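Local coordinates for protein glutamate--tRNA ligase (Elizabethkingia anophelis, PDB 6B1Z) that probably charges tRNA with L-glutamate in an ATP-dependent reaction, as a class I aminoacyl-tRNA synthetase, at residues A[136-141]-A[168-173]; A[197-202]-A[209-214]; A[213-218]-A[237-242]. All blocks are in the same frame, centred on the assembly; numbering follows the deposited sequence. Where two conformers were deposited one is given.

How the contacts relate
The three contacts follow one another through the catalytic region. Contacts 1 and 2 lie about 11 Å apart between centres and meet in one antiparallel sheet, where strands 168-171 and 200-202 are neighbours and Ile169 O lies 2.7 Å from Leu201 N, a probable hydrogen bond; beside the sheet, Tyr138 O of the loop makes another with Asp198 N, also at 2.7 Å. Contacts 2 and 3, with centres about 8 Å apart, share helix 210-220 and are tied by His211 ND1 and His239 NE2 at 2.9 Å. Phe171 joins contact 1 to contact 3 by packing on Leu238, Leu241 and Leu242. Formate beside contacts 2 and 3, and ethanediol within contact 3, are probably crystallisation additives, but may mark a polar pocket.

Contact 1 (A[136-141]-A[168-173]); sequences FAYNYE and VIRFKM
Arg170 lays its guanidinium flat on the ring of Tyr138, and this stack carries most of the contact between loop 136-141 and strand 168-171. The two planes are only 13° apart, with centres separated by 3.7 Å. The charged group is shifted toward the CB side of the ring: Arg170 CZ approaches Tyr138 CD2 to 3.3 Å, while NH1 reaches back to Tyr138 CB. The same ring face also receives the aliphatic part of the arginine, since Arg170 CD stands 3.8 Å from the ring centroid in a CH-pi contact. Cation-pi attraction and hydrocarbon packing therefore act together, a pairing that arginine and tyrosine suit well.

Both ends are steadied from outside. Arg170 is extended from CG to NE, which carries the guanidinium across to the loop, and NH1 bonds to Asp198 O, from the segment leading into strand 200-202. On the tyrosine, CG lies roughly opposite the backbone N (chi1 -150°), and the hydroxyl at the far end of the ring is bonded to Asp117 and Asn148. Farther along, the edge of Tyr140 comes near the chain as it leaves the strand, with CD2 4.3 Å from Met173 O.

The arrangement is a cation-pi stack fastening an irregular loop to the middle strand of a three-stranded antiparallel sheet, consistent with the connective insertion found in class I synthetases.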
ATOM      1  N   PHE A 136      25.102  19.091 -14.914  1.00 26.14           N
ATOM      2  CA  PHE A 136      25.906  19.667 -13.842  1.00 22.91           C
ATOM      3  C   PHE A 136      25.767  18.876 -12.548  1.00 24.42           C
ATOM      4  O   PHE A 136      24.671  18.452 -12.167  1.00 25.92           O
ATOM      5  CB  PHE A 136      25.496  21.127 -13.604  1.00 24.71           C
ATOM      6  CG  PHE A 136      26.036  21.700 -12.324  1.00 20.24           C
ATOM      7  CD1 PHE A 136      27.386  21.990 -12.203  1.00 25.58           C
ATOM      8  CD2 PHE A 136      25.198  21.951 -11.250  1.00 22.84           C
ATOM      9  CE1 PHE A 136      27.894  22.507 -11.031  1.00 26.99           C
ATOM     10  CE2 PHE A 136      25.703  22.463 -10.074  1.00 23.19           C
ATOM     11  CZ  PHE A 136      27.052  22.744  -9.967  1.00 20.96           C
ATOM     12  N   ALA A 137      26.902  18.675 -11.876  1.00 20.18           N
ATOM     13  CA  ALA A 137      26.964  18.169 -10.511  1.00 21.73           C
ATOM     14  C   ALA A 137      27.920  19.043  -9.719  1.00 19.65           C
ATOM     15  O   ALA A 137      29.019  19.347 -10.189  1.00 20.46           O
ATOM     16  CB  ALA A 137      27.430  16.707 -10.460  1.00 22.55           C
ATOM     17  N   TYR A 138      27.489  19.467  -8.533  1.00 18.48           N
ATOM     18  CA  TYR A 138      28.347  20.203  -7.609  1.00 17.20           C
ATOM     19  C   TYR A 138      29.256  19.183  -6.937  1.00 18.55           C
ATOM     20  O   TYR A 138      28.797  18.402  -6.096  1.00 19.48           O
ATOM     21  CB  TYR A 138      27.477  20.941  -6.591  1.00 16.59           C
ATOM     22  CG  TYR A 138      28.048  22.239  -6.029  1.00 15.73           C
ATOM     23  CD1 TYR A 138      29.284  22.268  -5.393  1.00 15.16           C
ATOM     24  CD2 TYR A 138      27.326  23.434  -6.118  1.00 17.25           C
ATOM     25  CE1 TYR A 138      29.798  23.457  -4.862  1.00 15.19           C
ATOM     26  CE2 TYR A 138      27.823  24.621  -5.592  1.00 17.66           C
ATOM     27  CZ  TYR A 138      29.070  24.626  -4.977  1.00 17.74           C
ATOM     28  OH  TYR A 138      29.554  25.801  -4.462  1.00 18.74           O
ATOM     29  N   ASN A 139      30.533  19.152  -7.312  1.00 16.64           N
ATOM     30  CA  ASN A 139      31.388  18.034  -6.916  1.00 16.77           C
ATOM     31  C   ASN A 139      32.845  18.489  -6.915  1.00 16.35           C
ATOM     32  O   ASN A 139      33.144  19.681  -7.046  1.00 18.29           O
ATOM     33  CB  ASN A 139      31.159  16.828  -7.841  1.00 16.66           C
ATOM     34  CG  ASN A 139      31.522  17.120  -9.297  1.00 19.95           C
ATOM     35  OD1 ASN A 139      32.107  18.161  -9.612  1.00 20.93           O
ATOM     36  ND2 ASN A 139      31.182  16.193 -10.183  1.00 24.15           N
ATOM     37  N   TYR A 140      33.761  17.529  -6.782  1.00 18.07           N
ATOM     38  CA  TYR A 140      35.179  17.878  -6.747  1.00 17.58           C
ATOM     39  C   TYR A 140      35.598  18.650  -7.996  1.00 24.32           C
ATOM     40  O   TYR A 140      36.403  19.584  -7.913  1.00 24.16           O
ATOM     41  CB  TYR A 140      36.024  16.612  -6.590  1.00 16.87           C
ATOM     42  CG  TYR A 140      37.476  16.922  -6.322  1.00 22.47           C
ATOM     43  CD1 TYR A 140      38.335  17.237  -7.365  1.00 25.24           C
ATOM     44  CD2 TYR A 140      37.983  16.921  -5.023  1.00 23.53           C
ATOM     45  CE1 TYR A 140      39.653  17.534  -7.131  1.00 26.04           C
ATOM     46  CE2 TYR A 140      39.307  17.228  -4.778  1.00 24.29           C
ATOM     47  CZ  TYR A 140      40.135  17.525  -5.841  1.00 24.76           C
ATOM     48  OH  TYR A 140      41.468  17.831  -5.636  1.00 30.21           O
ATOM     49  N   GLU A 141      35.058  18.273  -9.159  1.00 21.50           N
ATOM     50  CA  GLU A 141      35.446  18.885 -10.429  1.00 23.06           C
ATOM     51  C   GLU A 141      34.986  20.330 -10.564  1.00 25.15           C
ATOM     52  O   GLU A 141      35.674  21.135 -11.211  1.00 28.44           O
ATOM     53  CB  GLU A 141      34.870  18.073 -11.585  1.00 26.51           C
ATOM     54  CG  GLU A 141      35.551  16.735 -11.805  1.00 30.44           C
ATOM     55  CD  GLU A 141      34.915  15.953 -12.941  1.00 48.33           C
ATOM     56  OE1 GLU A 141      33.680  16.068 -13.137  1.00 52.77           O
ATOM     57  OE2 GLU A 141      35.654  15.224 -13.637  1.00 58.81           O
ATOM     58  N   VAL A 168      24.545  27.688   2.322  1.00 19.66           N
ATOM     59  CA  VAL A 168      24.238  26.314   2.687  1.00 19.45           C
ATOM     60  C   VAL A 168      25.536  25.671   3.151  1.00 17.97           C
ATOM     61  O   VAL A 168      26.632  26.181   2.914  1.00 20.01           O
ATOM     62  CB  VAL A 168      23.608  25.500   1.534  1.00 18.92           C
ATOM     63  CG1 VAL A 168      22.258  26.096   1.099  1.00 18.49           C
ATOM     64  CG2 VAL A 168      24.579  25.382   0.340  1.00 23.26           C
ATOM     65  N   ILE A 169      25.410  24.540   3.835  1.00 17.00           N
ATOM     66  CA  ILE A 169      26.570  23.733   4.186  1.00 18.73           C
ATOM     67  C   ILE A 169      26.534  22.490   3.319  1.00 17.06           C
ATOM     68  O   ILE A 169      25.520  21.787   3.279  1.00 18.10           O
ATOM     69  CB  ILE A 169      26.591  23.377   5.682  1.00 18.47           C
ATOM     70  CG1 ILE A 169      26.694  24.648   6.520  1.00 22.14           C
ATOM     71  CG2 ILE A 169      27.729  22.383   5.978  1.00 20.43           C
ATOM     72  CD1 ILE A 169      26.421  24.434   7.993  1.00 25.19           C
ATOM     73  N   ARG A 170      27.631  22.227   2.605  1.00 16.23           N
ATOM     74  CA  ARG A 170      27.739  21.082   1.718  1.00 14.76           C
ATOM     75  C   ARG A 170      28.731  20.068   2.262  1.00 12.67           C
ATOM     76  O   ARG A 170      29.696  20.425   2.943  1.00 17.11           O
ATOM     77  CB  ARG A 170      28.202  21.501   0.322  1.00 14.01           C
ATOM     78  CG  ARG A 170      27.099  22.143  -0.501  1.00 17.69           C
ATOM     79  CD  ARG A 170      27.621  22.546  -1.887  1.00 16.24           C
ATOM     80  NE  ARG A 170      26.571  23.222  -2.646  1.00 17.69           N
ATOM     81  CZ  ARG A 170      25.651  22.601  -3.384  1.00 16.25           C
ATOM     82  NH1 ARG A 170      25.642  21.276  -3.479  1.00 18.55           N
ATOM     83  NH2 ARG A 170      24.739  23.319  -4.027  1.00 19.05           N
ATOM     84  N   PHE A 171      28.478  18.799   1.954  1.00 15.20           N
ATOM     85  CA  PHE A 171      29.458  17.764   2.231  1.00 14.79           C
ATOM     86  C   PHE A 171      30.619  17.892   1.249  1.00 15.81           C
ATOM     87  O   PHE A 171      30.403  18.127   0.063  1.00 16.87           O
ATOM     88  CB  PHE A 171      28.807  16.388   2.086  1.00 15.05           C
ATOM     89  CG  PHE A 171      29.717  15.252   2.434  1.00 15.08           C
ATOM     90  CD1 PHE A 171      29.930  14.897   3.759  1.00 16.91           C
ATOM     91  CD2 PHE A 171      30.353  14.525   1.429  1.00 14.99           C
ATOM     92  CE1 PHE A 171      30.758  13.830   4.084  1.00 19.59           C
ATOM     93  CE2 PHE A 171      31.185  13.460   1.749  1.00 17.94           C
ATOM     94  CZ  PHE A 171      31.406  13.124   3.064  1.00 16.29           C
ATOM     95  N   LYS A 172      31.851  17.726   1.738  1.00 15.86           N
ATOM     96  CA  LYS A 172      33.036  17.771   0.867  1.00 15.75           C
ATOM     97  C   LYS A 172      33.409  16.350   0.444  1.00 13.72           C
ATOM     98  O   LYS A 172      34.089  15.623   1.177  1.00 17.02           O
ATOM     99  CB  LYS A 172      34.189  18.466   1.577  1.00 16.46           C
ATOM    100  CG  LYS A 172      35.401  18.726   0.681  1.00 15.63           C
ATOM    101  CD  LYS A 172      36.493  19.419   1.490  1.00 23.82           C
ATOM    102  CE  LYS A 172      37.718  19.691   0.644  1.00 32.40           C
ATOM    103  NZ  LYS A 172      38.522  18.463   0.445  1.00 35.73           N
ATOM    104  N   MET A 173      32.985  15.955  -0.753  1.00 14.65           N
ATOM    105  CA  MET A 173      33.258  14.598  -1.215  1.00 14.44           C
ATOM    106  C   MET A 173      34.761  14.388  -1.333  1.00 15.51           C
ATOM    107  O   MET A 173      35.445  15.207  -1.967  1.00 16.17           O
ATOM    108  CB  MET A 173      32.619  14.319  -2.571  1.00 18.98           C
ATOM    109  CG  MET A 173      31.339  13.560  -2.501  1.00 30.87           C
ATOM    110  SD  MET A 173      31.531  11.910  -1.790  1.00 18.70           S
ATOM    111  CE  MET A 173      29.812  11.736  -1.282  1.00 25.22           C
TER

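Contact 2 (A[197-202]-A[209-214]); sequences DDKVLV and TYHFAN. With FMT (formic acid), chain N.
Thr209 joins the end of one strand to the start of a helix: it occupies the N-cap position of helix 210-220 and hydrogen-bonds to strand 200-202, an edge strand of the antiparallel sheet. Its hydroxyl OG1 donates to Val200 O at 2.8 Å, and its backbone N donates to Leu201 O at 3.0 Å, the donor standing above the carbonyl plane. One residue thus grips two successive carbonyls. Threonine fits because its branches divide the work: OG1 sits between the backbone N and carbonyl carbon (chi1 64°) and reaches Val200 O, whereas CG2 packs 3.7 Å from Val200 CG1.

A turn further into the helix, Phe212 covers the other end of the strand. The CD2 side of its ring lies against both residues there, with CD2 3.7 Å from Val202 CG2 and 4.1 Å from Leu201 CB. The pairing of this strand with strand 168-171 is irregular, for Leu201 and Val202 both face Ile169 in a classic beta bulge. Lys199 instead runs its methylene chain past His211, with CD 3.4 Å from NE2; bends along the chain turn its amino group to a weak bond with Ser235. His211 has its main polar partner in His239, through ND1.

Beyond the strand, Asn214 ND2 donates to formate O2 at 3.2 Å. Helix 96-106 packs against Phe212, Leu201 and Val202, strand 168-171 flanks the bulge, and Leu238 of helix 236-246 meets Lys199 and His211.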
ATOM      1  N   ASP A 197      28.443  13.577  -5.355  1.00 16.71           N
ATOM      2  CA  ASP A 197      28.327  15.030  -5.327  0.52 15.19           C
ATOM      3  C   ASP A 197      28.469  15.574  -3.913  1.00 16.71           C
ATOM      4  O   ASP A 197      28.270  14.854  -2.922  1.00 19.05           O
ATOM      5  CB  ASP A 197      26.981  15.490  -5.896  0.52 17.57           C
ATOM      6  CG  ASP A 197      26.718  14.955  -7.282  0.52 20.86           C
ATOM      7  OD1 ASP A 197      27.693  14.609  -7.973  0.52 24.57           O
ATOM      8  OD2 ASP A 197      25.537  14.887  -7.682  0.52 29.16           O
ATOM      9  N   ASP A 198      28.779  16.871  -3.837  1.00 15.15           N
ATOM     10  CA  ASP A 198      28.896  17.609  -2.577  1.00 14.46           C
ATOM     11  C   ASP A 198      27.496  18.006  -2.092  1.00 18.44           C
ATOM     12  O   ASP A 198      27.096  19.173  -2.150  1.00 17.09           O
ATOM     13  CB  ASP A 198      29.743  18.868  -2.767  1.00 15.07           C
ATOM     14  CG  ASP A 198      31.221  18.593  -3.078  1.00 17.49           C
ATOM     15  OD1 ASP A 198      31.690  17.445  -2.971  1.00 17.49           O
ATOM     16  OD2 ASP A 198      31.901  19.585  -3.432  1.00 18.58           O
ATOM     17  N   LYS A 199      26.743  17.017  -1.596  1.00 17.83           N
ATOM     18  CA  LYS A 199      25.329  17.244  -1.325  1.00 16.10           C
ATOM     19  C   LYS A 199      25.142  18.268  -0.215  1.00 15.23           C
ATOM     20  O   LYS A 199      25.933  18.358   0.727  1.00 16.60           O
ATOM     21  CB  LYS A 199      24.625  15.937  -0.942  1.00 22.01           C
ATOM     22  CG  LYS A 199      24.497  14.942  -2.113  1.00 22.96           C
ATOM     23  CD  LYS A 199      23.141  14.202  -2.102  1.00 29.44           C
ATOM     24  CE  LYS A 199      22.895  13.438  -3.416  1.00 37.46           C
ATOM     25  NZ  LYS A 199      22.900  11.947  -3.228  1.00 46.88           N
ATOM     26  N   VAL A 200      24.045  19.020  -0.319  1.00 14.71           N
ATOM     27  CA  VAL A 200      23.697  19.975   0.725  1.00 17.37           C
ATOM     28  C   VAL A 200      23.288  19.220   1.982  1.00 16.16           C
ATOM     29  O   VAL A 200      22.433  18.318   1.936  1.00 15.73           O
ATOM     30  CB  VAL A 200      22.569  20.905   0.263  1.00 16.80           C
ATOM     31  CG1 VAL A 200      22.123  21.808   1.426  1.00 17.48           C
ATOM     32  CG2 VAL A 200      23.008  21.749  -0.921  1.00 16.83           C
ATOM     33  N   LEU A 201      23.888  19.600   3.105  1.00 14.38           N
ATOM     34  CA  LEU A 201      23.601  19.050   4.420  1.00 16.06           C
ATOM     35  C   LEU A 201      22.716  19.954   5.247  1.00 17.48           C
ATOM     36  O   LEU A 201      21.892  19.450   6.010  1.00 17.31           O
ATOM     37  CB  LEU A 201      24.891  18.806   5.208  1.00 15.79           C
ATOM     38  CG  LEU A 201      25.893  17.888   4.522  1.00 16.47           C
ATOM     39  CD1 LEU A 201      27.141  17.761   5.374  1.00 16.47           C
ATOM     40  CD2 LEU A 201      25.240  16.528   4.291  1.00 19.06           C
ATOM     41  N   VAL A 202      22.892  21.272   5.140  1.00 16.17           N
ATOM     42  CA  VAL A 202      22.110  22.234   5.910  1.00 16.22           C
ATOM     43  C   VAL A 202      21.674  23.347   4.964  1.00 20.51           C
ATOM     44  O   VAL A 202      22.490  23.889   4.213  1.00 18.66           O
ATOM     45  CB  VAL A 202      22.911  22.801   7.103  1.00 17.36           C
ATOM     46  CG1 VAL A 202      22.023  23.721   7.948  1.00 20.24           C
ATOM     47  CG2 VAL A 202      23.495  21.650   7.962  1.00 18.92           C
ATOM     48  N   THR A 209      18.994  19.036   5.549  1.00 16.49           N
ATOM     49  CA  THR A 209      18.333  18.215   4.556  1.00 16.51           C
ATOM     50  C   THR A 209      18.104  16.819   5.124  1.00 18.23           C
ATOM     51  O   THR A 209      18.665  16.451   6.164  1.00 17.82           O
ATOM     52  CB  THR A 209      19.179  18.120   3.287  1.00 16.44           C
ATOM     53  OG1 THR A 209      20.401  17.443   3.605  1.00 16.97           O
ATOM     54  CG2 THR A 209      19.465  19.527   2.736  1.00 16.68           C
ATOM     55  N   TYR A 210      17.290  16.021   4.414  1.00 18.26           N
ATOM     56  CA  TYR A 210      16.983  14.663   4.866  0.55 18.25           C
ATOM     57  C   TYR A 210      18.249  13.854   5.109  1.00 17.91           C
ATOM     58  O   TYR A 210      18.319  13.054   6.047  1.00 18.28           O
ATOM     59  CB  TYR A 210      16.122  13.915   3.841  0.55 21.63           C
ATOM     60  CG  TYR A 210      14.720  14.431   3.603  0.55 20.18           C
ATOM     61  CD1 TYR A 210      14.004  15.091   4.595  0.55 24.43           C
ATOM     62  CD2 TYR A 210      14.104  14.229   2.376  0.55 22.14           C
ATOM     63  CE1 TYR A 210      12.707  15.543   4.359  0.55 23.28           C
ATOM     64  CE2 TYR A 210      12.827  14.676   2.134  0.55 26.48           C
ATOM     65  CZ  TYR A 210      12.134  15.330   3.124  0.55 28.43           C
ATOM     66  OH  TYR A 210      10.859  15.769   2.861  0.55 27.22           O
ATOM     67  N   HIS A 211      19.264  14.036   4.249  1.00 17.66           N
ATOM     68  CA  HIS A 211      20.481  13.241   4.376  1.00 17.18           C
ATOM     69  C   HIS A 211      21.113  13.409   5.752  1.00 16.29           C
ATOM     70  O   HIS A 211      21.465  12.425   6.413  1.00 18.30           O
ATOM     71  CB  HIS A 211      21.480  13.647   3.298  1.00 18.55           C
ATOM     72  CG  HIS A 211      21.030  13.346   1.905  1.00 16.36           C
ATOM     73  ND1 HIS A 211      20.849  12.063   1.438  1.00 16.99           N
ATOM     74  CD2 HIS A 211      20.747  14.170   0.867  1.00 23.03           C
ATOM     75  CE1 HIS A 211      20.461  12.110   0.174  1.00 18.86           C
ATOM     76  NE2 HIS A 211      20.404  13.376  -0.199  1.00 23.08           N
ATOM     77  N   PHE A 212      21.284  14.661   6.182  1.00 17.45           N
ATOM     78  CA  PHE A 212      21.955  14.952   7.448  1.00 15.65           C
ATOM     79  C   PHE A 212      21.021  14.709   8.633  1.00 15.69           C
ATOM     80  O   PHE A 212      21.437  14.118   9.634  1.00 15.95           O
ATOM     81  CB  PHE A 212      22.450  16.397   7.414  1.00 16.47           C
ATOM     82  CG  PHE A 212      23.481  16.759   8.476  1.00 16.62           C
ATOM     83  CD1 PHE A 212      24.415  15.840   8.943  1.00 15.98           C
ATOM     84  CD2 PHE A 212      23.516  18.054   8.972  1.00 20.96           C
ATOM     85  CE1 PHE A 212      25.372  16.217   9.903  1.00 17.77           C
ATOM     86  CE2 PHE A 212      24.461  18.443   9.934  1.00 19.36           C
ATOM     87  CZ  PHE A 212      25.389  17.524  10.394  1.00 17.08           C
ATOM     88  N   ALA A 213      19.763  15.153   8.522  1.00 16.34           N
ATOM     89  CA  ALA A 213      18.793  14.914   9.592  1.00 17.39           C
ATOM     90  C   ALA A 213      18.650  13.427   9.892  1.00 18.02           C
ATOM     91  O   ALA A 213      18.564  13.030  11.066  1.00 17.04           O
ATOM     92  CB  ALA A 213      17.431  15.508   9.223  1.00 17.34           C
ATOM     93  N   ASN A 214      18.637  12.581   8.854  1.00 15.56           N
ATOM     94  CA  ASN A 214      18.402  11.168   9.105  1.00 15.14           C
ATOM     95  C   ASN A 214      19.602  10.494   9.757  1.00 16.48           C
ATOM     96  O   ASN A 214      19.418   9.636  10.625  1.00 17.30           O
ATOM     97  CB  ASN A 214      17.990  10.446   7.823  1.00 18.32           C
ATOM     98  CG  ASN A 214      16.540  10.673   7.483  1.00 23.25           C
ATOM     99  OD1 ASN A 214      15.739  11.021   8.356  1.00 24.03           O
ATOM    100  ND2 ASN A 214      16.186  10.487   6.220  1.00 21.94           N
TER
HETATM  101  C   FMT N 613      12.653  11.065   3.785  1.00 63.65           C
HETATM  102  O1  FMT N 613      11.885  12.020   3.673  1.00 60.31           O
HETATM  103  O2  FMT N 613      13.309  10.818   4.799  1.00 54.51           O

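Contact 3 (A[213-218]-A[237-242]); sequences ANIIDD and ALHVLL. With EDO (1,2-ethanediol), chain V; FMT (formic acid), chain N.
Ile215 and His239 bring helices 210-220 and 236-246 nearest each other between these segments, with CA atoms 6.8 Å apart. This is helix-helix packing in a helix-strand-helix passage, since strand 225-229 lies between the two helices in the chain, within the class I catalytic region. Both segments are regular helix, and the contact is small and buried.

Ile215 supplies nearly all of its side from two branches. CG1 takes the position between the backbone N and the carbonyl carbon (chi1 69°), which puts it toward Leu242, 4.1 Å from Leu242 CD1. An unusual chi2 of 101° then carries CD1 to 3.9 Å from Leu242 CB. The two side chains cross at about a right angle. CG2 turns the other way, to 4.1 Å from His239 CB. A beta-branched isoleucine suits the place, because it can serve both residues from a single position. Leucine opposite it offers matching hydrocarbon, and Phe171 of strand 168-171 packs against Leu242 as well.

Next to this apolar patch the interface becomes polar. Ethanediol, probably from the crystallisation liquor, packs beside Ile215 CG2, with O1 3.6 Å from that methyl carbon, and O1 also stands 3.1 Å above the plane of the His239 ring, over the centre. At the rim of that ring, ND1 is hydrogen-bonded to Arg228. Asp218 forms salt bridges through OD2 with Arg15 and Arg49, while its other oxygen, OD1, accepts a 2.7 Å hydrogen bond from ethanediol O2.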
ATOM      1  N   ALA A 213      19.763  15.153   8.522  1.00 16.34           N
ATOM      2  CA  ALA A 213      18.793  14.914   9.592  1.00 17.39           C
ATOM      3  C   ALA A 213      18.650  13.427   9.892  1.00 18.02           C
ATOM      4  O   ALA A 213      18.564  13.030  11.066  1.00 17.04           O
ATOM      5  CB  ALA A 213      17.431  15.508   9.223  1.00 17.34           C
ATOM      6  N   ASN A 214      18.637  12.581   8.854  1.00 15.56           N
ATOM      7  CA  ASN A 214      18.402  11.168   9.105  1.00 15.14           C
ATOM      8  C   ASN A 214      19.602  10.494   9.757  1.00 16.48           C
ATOM      9  O   ASN A 214      19.418   9.636  10.625  1.00 17.30           O
ATOM     10  CB  ASN A 214      17.990  10.446   7.823  1.00 18.32           C
ATOM     11  CG  ASN A 214      16.540  10.673   7.483  1.00 23.25           C
ATOM     12  OD1 ASN A 214      15.739  11.021   8.356  1.00 24.03           O
ATOM     13  ND2 ASN A 214      16.186  10.487   6.220  1.00 21.94           N
ATOM     14  N   ILE A 215      20.841  10.865   9.389  1.00 15.55           N
ATOM     15  CA  ILE A 215      21.952  10.203  10.070  1.00 16.17           C
ATOM     16  C   ILE A 215      22.056  10.701  11.516  1.00 15.82           C
ATOM     17  O   ILE A 215      22.367   9.921  12.423  1.00 15.33           O
ATOM     18  CB  ILE A 215      23.289  10.328   9.293  1.00 17.55           C
ATOM     19  CG1 ILE A 215      23.842  11.752   9.274  1.00 19.90           C
ATOM     20  CG2 ILE A 215      23.156   9.734   7.877  1.00 16.21           C
ATOM     21  CD1 ILE A 215      24.966  11.961  10.294  1.00 20.90           C
ATOM     22  N   ILE A 216      21.777  11.991  11.761  1.00 15.98           N
ATOM     23  CA  ILE A 216      21.758  12.509  13.133  1.00 15.51           C
ATOM     24  C   ILE A 216      20.714  11.767  13.954  1.00 17.28           C
ATOM     25  O   ILE A 216      20.984  11.297  15.069  1.00 19.25           O
ATOM     26  CB  ILE A 216      21.479  14.022  13.140  1.00 16.27           C
ATOM     27  CG1 ILE A 216      22.701  14.804  12.618  1.00 16.35           C
ATOM     28  CG2 ILE A 216      21.046  14.501  14.560  1.00 18.98           C
ATOM     29  CD1 ILE A 216      22.385  16.239  12.251  1.00 17.12           C
ATOM     30  N   ASP A 217      19.511  11.633  13.402  1.00 15.95           N
ATOM     31  CA  ASP A 217      18.442  11.045  14.202  1.00 15.82           C
ATOM     32  C   ASP A 217      18.547   9.532  14.311  1.00 17.33           C
ATOM     33  O   ASP A 217      18.122   8.968  15.325  1.00 18.05           O
ATOM     34  CB  ASP A 217      17.078  11.446  13.641  1.00 15.93           C
ATOM     35  CG  ASP A 217      16.757  12.923  13.874  1.00 17.04           C
ATOM     36  OD1 ASP A 217      17.400  13.568  14.743  1.00 17.80           O
ATOM     37  OD2 ASP A 217      15.846  13.433  13.195  1.00 18.67           O
ATOM     38  N   ASP A 218      19.077   8.849  13.296  1.00 16.36           N
ATOM     39  CA  ASP A 218      19.324   7.420  13.451  1.00 16.40           C
ATOM     40  C   ASP A 218      20.361   7.169  14.539  1.00 19.13           C
ATOM     41  O   ASP A 218      20.235   6.225  15.326  1.00 18.76           O
ATOM     42  CB  ASP A 218      19.738   6.806  12.114  1.00 13.57           C
ATOM     43  CG  ASP A 218      18.588   6.753  11.138  1.00 15.83           C
ATOM     44  OD1 ASP A 218      18.833   6.556   9.933  1.00 15.55           O
ATOM     45  OD2 ASP A 218      17.423   6.917  11.603  1.00 17.15           O
ATOM     46  N   ALA A 237      26.564   5.660   0.104  1.00 16.29           N
ATOM     47  CA  ALA A 237      27.961   6.019   0.329  1.00 16.74           C
ATOM     48  C   ALA A 237      28.072   7.334   1.093  1.00 16.11           C
ATOM     49  O   ALA A 237      28.846   7.443   2.051  1.00 14.55           O
ATOM     50  CB  ALA A 237      28.708   6.101  -1.010  1.00 15.76           C
ATOM     51  N   LEU A 238      27.293   8.348   0.691  1.00 14.99           N
ATOM     52  CA  LEU A 238      27.252   9.597   1.441  1.00 16.60           C
ATOM     53  C   LEU A 238      26.896   9.353   2.899  1.00 13.76           C
ATOM     54  O   LEU A 238      27.514   9.918   3.808  1.00 14.00           O
ATOM     55  CB  LEU A 238      26.239  10.554   0.807  1.00 16.22           C
ATOM     56  CG  LEU A 238      25.951  11.820   1.630  1.00 15.41           C
ATOM     57  CD1 LEU A 238      27.202  12.725   1.722  1.00 17.66           C
ATOM     58  CD2 LEU A 238      24.782  12.571   1.021  1.00 15.29           C
ATOM     59  N   HIS A 239      25.873   8.540   3.147  1.00 14.10           N
ATOM     60  CA  HIS A 239      25.433   8.349   4.524  1.00 13.83           C
ATOM     61  C   HIS A 239      26.514   7.694   5.364  1.00 15.34           C
ATOM     62  O   HIS A 239      26.758   8.115   6.504  1.00 14.10           O
ATOM     63  CB  HIS A 239      24.143   7.534   4.538  1.00 15.01           C
ATOM     64  CG  HIS A 239      23.032   8.222   3.816  1.00 18.14           C
ATOM     65  ND1 HIS A 239      21.940   7.557   3.290  1.00 18.76           N
ATOM     66  CD2 HIS A 239      22.866   9.528   3.502  1.00 15.96           C
ATOM     67  CE1 HIS A 239      21.140   8.431   2.702  1.00 17.35           C
ATOM     68  NE2 HIS A 239      21.668   9.637   2.833  1.00 16.63           N
ATOM     69  N   VAL A 240      27.178   6.674   4.816  1.00 15.52           N
ATOM     70  CA  VAL A 240      28.271   6.025   5.533  1.00 16.35           C
ATOM     71  C   VAL A 240      29.397   7.019   5.796  1.00 16.31           C
ATOM     72  O   VAL A 240      29.956   7.058   6.896  1.00 15.52           O
ATOM     73  CB  VAL A 240      28.742   4.782   4.752  1.00 18.79           C
ATOM     74  CG1 VAL A 240      30.082   4.262   5.269  1.00 28.32           C
ATOM     75  CG2 VAL A 240      27.664   3.699   4.840  1.00 18.50           C
ATOM     76  N   LEU A 241      29.686   7.895   4.826  1.00 15.85           N
ATOM     77  CA  LEU A 241      30.721   8.907   5.026  1.00 15.48           C
ATOM     78  C   LEU A 241      30.311   9.932   6.079  1.00 15.31           C
ATOM     79  O   LEU A 241      31.176  10.462   6.796  1.00 16.54           O
ATOM     80  CB  LEU A 241      31.049   9.603   3.695  1.00 14.31           C
ATOM     81  CG  LEU A 241      31.903   8.772   2.743  1.00 15.54           C
ATOM     82  CD1 LEU A 241      31.834   9.405   1.341  1.00 16.91           C
ATOM     83  CD2 LEU A 241      33.344   8.737   3.262  1.00 17.53           C
ATOM     84  N   LEU A 242      29.007  10.238   6.189  1.00 14.19           N
ATOM     85  CA  LEU A 242      28.574  11.161   7.231  1.00 13.73           C
ATOM     86  C   LEU A 242      28.780  10.570   8.621  1.00 14.19           C
ATOM     87  O   LEU A 242      29.208  11.283   9.535  1.00 15.25           O
ATOM     88  CB  LEU A 242      27.107  11.547   7.019  1.00 13.83           C
ATOM     89  CG  LEU A 242      26.905  12.526   5.852  1.00 14.74           C
ATOM     90  CD1 LEU A 242      25.401  12.655   5.554  1.00 16.69           C
ATOM     91  CD2 LEU A 242      27.509  13.919   6.124  1.00 18.08           C
TER
HETATM   92  C1  EDO V 621      20.002   7.683   6.932  1.00 48.76           C
HETATM   93  O1  EDO V 621      20.386   8.568   5.878  1.00 41.04           O
HETATM   94  C2  EDO V 621      21.116   6.676   7.163  1.00 35.50           C
HETATM   95  O2  EDO V 621      21.113   6.271   8.539  1.00 22.38           O
HETATM   96  C   FMT N 613      12.653  11.065   3.785  1.00 63.65           C
HETATM   97  O1  FMT N 613      11.885  12.020   3.673  1.00 60.31           O
HETATM   98  O2  FMT N 613      13.309  10.818   4.799  1.00 54.51           O